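Local coordinates for protein pumilio homology domain family member 4 (Saccharomyces cerevisiae, PDB 3BWT) that binds single-stranded messenger RNA through its Pumilio homology domain and takes part in regulating gene expression, at residues I137-C140 and L141-L144. Residues are numbered along the deposited sequence; the frame is centred on the assembly and turned at random.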
ATOM      1  N   ILE A 137      -0.599  -5.184  -9.691  1.00 17.82           N
ATOM      2  CA  ILE A 137      -1.658  -5.755  -8.866  1.00 19.72           C
ATOM      3  C   ILE A 137      -2.523  -4.686  -8.173  1.00 19.59           C
ATOM      4  O   ILE A 137      -3.743  -4.797  -8.150  1.00 20.00           O
ATOM      5  CB  ILE A 137      -1.078  -6.755  -7.840  1.00 18.13           C
ATOM      6  CG1 ILE A 137      -0.497  -7.959  -8.583  1.00 17.72           C
ATOM      7  CG2 ILE A 137      -2.142  -7.188  -6.829  1.00 17.40           C
ATOM      8  CD1 ILE A 137      -1.381  -8.429  -9.737  1.00 17.14           C
ATOM      9  N   GLN A 138      -1.896  -3.648  -7.625  1.00 21.68           N
ATOM     10  CA  GLN A 138      -2.651  -2.567  -6.994  1.00 20.97           C
ATOM     11  C   GLN A 138      -3.505  -1.802  -8.000  1.00 21.32           C
ATOM     12  O   GLN A 138      -4.617  -1.392  -7.691  1.00 29.43           O
ATOM     13  CB  GLN A 138      -1.720  -1.595  -6.288  1.00 19.62           C
ATOM     14  CG  GLN A 138      -0.951  -2.193  -5.146  1.00 20.38           C
ATOM     15  CD  GLN A 138      -0.174  -1.138  -4.387  1.00 23.58           C
ATOM     16  OE1 GLN A 138      -0.707  -0.076  -4.077  1.00 32.08           O
ATOM     17  NE2 GLN A 138       1.090  -1.419  -4.090  1.00 19.39           N
ATOM     18  N   LYS A 139      -2.984  -1.602  -9.202  1.00 21.09           N
ATOM     19  CA  LYS A 139      -3.716  -0.872 -10.230  1.00 20.73           C
ATOM     20  C   LYS A 139      -5.023  -1.586 -10.506  1.00 19.99           C
ATOM     21  O   LYS A 139      -6.054  -0.968 -10.713  1.00 20.86           O
ATOM     22  CB  LYS A 139      -2.886  -0.781 -11.508  1.00 19.54           C
ATOM     23  CG  LYS A 139      -3.446   0.144 -12.559  1.00 19.99           C
ATOM     24  CD  LYS A 139      -3.761   1.512 -11.998  1.00 27.47           C
ATOM     25  CE  LYS A 139      -2.515   2.320 -11.702  1.00 23.72           C
ATOM     26  NZ  LYS A 139      -2.869   3.656 -11.133  1.00 26.51           N
ATOM     27  N   CYS A 140      -4.965  -2.906 -10.491  1.00 19.72           N
ATOM     28  CA  CYS A 140      -6.132  -3.717 -10.752  1.00 20.94           C
ATOM     29  C   CYS A 140      -7.233  -3.368  -9.777  1.00 23.16           C
ATOM     30  O   CYS A 140      -8.398  -3.232 -10.163  1.00 23.03           O
ATOM     31  CB  CYS A 140      -5.779  -5.199 -10.652  1.00 19.03           C
ATOM     32  SG  CYS A 140      -4.903  -5.811 -12.099  1.00 16.73           S
ATOM     33  N   LEU A 141      -6.855  -3.223  -8.509  1.00 26.15           N
ATOM     34  CA  LEU A 141      -7.798  -2.873  -7.454  1.00 20.21           C
ATOM     35  C   LEU A 141      -8.289  -1.437  -7.625  1.00 23.99           C
ATOM     36  O   LEU A 141      -9.466  -1.143  -7.424  1.00 28.73           O
ATOM     37  CB  LEU A 141      -7.152  -3.070  -6.087  1.00 20.17           C
ATOM     38  CG  LEU A 141      -6.658  -4.491  -5.796  1.00 20.06           C
ATOM     39  CD1 LEU A 141      -5.509  -4.486  -4.799  1.00 18.53           C
ATOM     40  CD2 LEU A 141      -7.794  -5.371  -5.296  1.00 20.47           C
ATOM     41  N   GLN A 142      -7.400  -0.537  -8.022  1.00 23.65           N
ATOM     42  CA  GLN A 142      -7.807   0.850  -8.202  1.00 25.38           C
ATOM     43  C   GLN A 142      -8.735   1.058  -9.395  1.00 24.89           C
ATOM     44  O   GLN A 142      -9.463   2.044  -9.430  1.00 32.32           O
ATOM     45  CB  GLN A 142      -6.596   1.770  -8.348  1.00 19.48           C
ATOM     46  CG  GLN A 142      -5.547   1.575  -7.291  1.00 29.13           C
ATOM     47  CD  GLN A 142      -4.410   2.567  -7.422  1.00 45.21           C
ATOM     48  OE1 GLN A 142      -3.352   2.254  -7.984  1.00 34.23           O
ATOM     49  NE2 GLN A 142      -4.628   3.781  -6.913  1.00 38.63           N
ATOM     50  N   ARG A 143      -8.705   0.148 -10.369  1.00 20.93           N
ATOM     51  CA  ARG A 143      -9.344   0.402 -11.666  1.00 22.66           C
ATOM     52  C   ARG A 143     -10.492  -0.536 -12.032  1.00 25.40           C
ATOM     53  O   ARG A 143     -11.444  -0.112 -12.682  1.00 27.07           O
ATOM     54  CB  ARG A 143      -8.320   0.382 -12.811  1.00 23.92           C
ATOM     55  CG  ARG A 143      -7.352   1.556 -12.842  1.00 23.48           C
ATOM     56  CD  ARG A 143      -8.078   2.869 -12.707  1.00 23.98           C
ATOM     57  NE  ARG A 143      -7.164   3.946 -12.343  1.00 31.29           N
ATOM     58  CZ  ARG A 143      -6.960   5.044 -13.067  1.00 37.74           C
ATOM     59  NH1 ARG A 143      -7.616   5.234 -14.207  1.00 28.37           N
ATOM     60  NH2 ARG A 143      -6.099   5.958 -12.640  1.00 41.32           N
ATOM     61  N   LEU A 144     -10.396  -1.804 -11.642  1.00 21.81           N
ATOM     62  CA  LEU A 144     -11.377  -2.797 -12.069  1.00 22.20           C
ATOM     63  C   LEU A 144     -12.573  -2.883 -11.137  1.00 28.04           C
ATOM     64  O   LEU A 144     -12.535  -2.411 -10.003  1.00 25.44           O
ATOM     65  CB  LEU A 144     -10.744  -4.189 -12.176  1.00 29.62           C
ATOM     66  CG  LEU A 144      -9.423  -4.365 -12.930  1.00 22.98           C
ATOM     67  CD1 LEU A 144      -9.084  -5.833 -13.078  1.00 17.45           C
ATOM     68  CD2 LEU A 144      -9.492  -3.696 -14.278  1.00 22.07           C
TER
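The amide N of Gln142 donates to Gln138 O at 2.9 Å, and Leu144 N likewise to Cys140 O two residues further on. Between these two i+4 bonds the helix is already giving way: Arg143 N makes a weak, bent bond of 2.9 Å to Lys139 O and a second weak one to Cys140 O, and Leu144 is the first residue to leave helical backbone angles.

On the flank of this last turn that faces helix 96-106, the ammonium of Lys139 forms a weak hydrogen bond from NZ to Gln142 OE1 at 3.5 Å. Its chain starts anti to the backbone N (chi1 -170°) and then bends twice, which curls NZ round to the amide oxygen; its stronger partner is Glu105, a salt bridge to helix 96-106. Helix 133-143 belongs to the fourth Pumilio repeat of a superhelical solenoid, in which helices of successive repeats stack side by side. Arg143 lies beside Lys139 and points the same way, its CG 3.7 Å from Lys139 CD. The two cationic ends, with Lys139 NZ and Arg143 NH2 4.2 Å apart, probably tolerate each other because both face the carboxylate of Glu105, although the arginine's ion pair is long and weak. Were Lys139 shortened to an alanine, Glu105 would probably lose its main cationic mate, and Arg143 CG the methylene chain it packs on.

Apolar residues suit the flanks buried against neighbouring helices: the side chain of Leu141 packs on Phe149 and Ile152 of helix 146-158, while the compact Cys140 touches both Ile152 and Ile104. At the C-terminal end, Cys140 CB meets Leu144 CD1 at 4.1 Å, an apolar touch one turn along the chain.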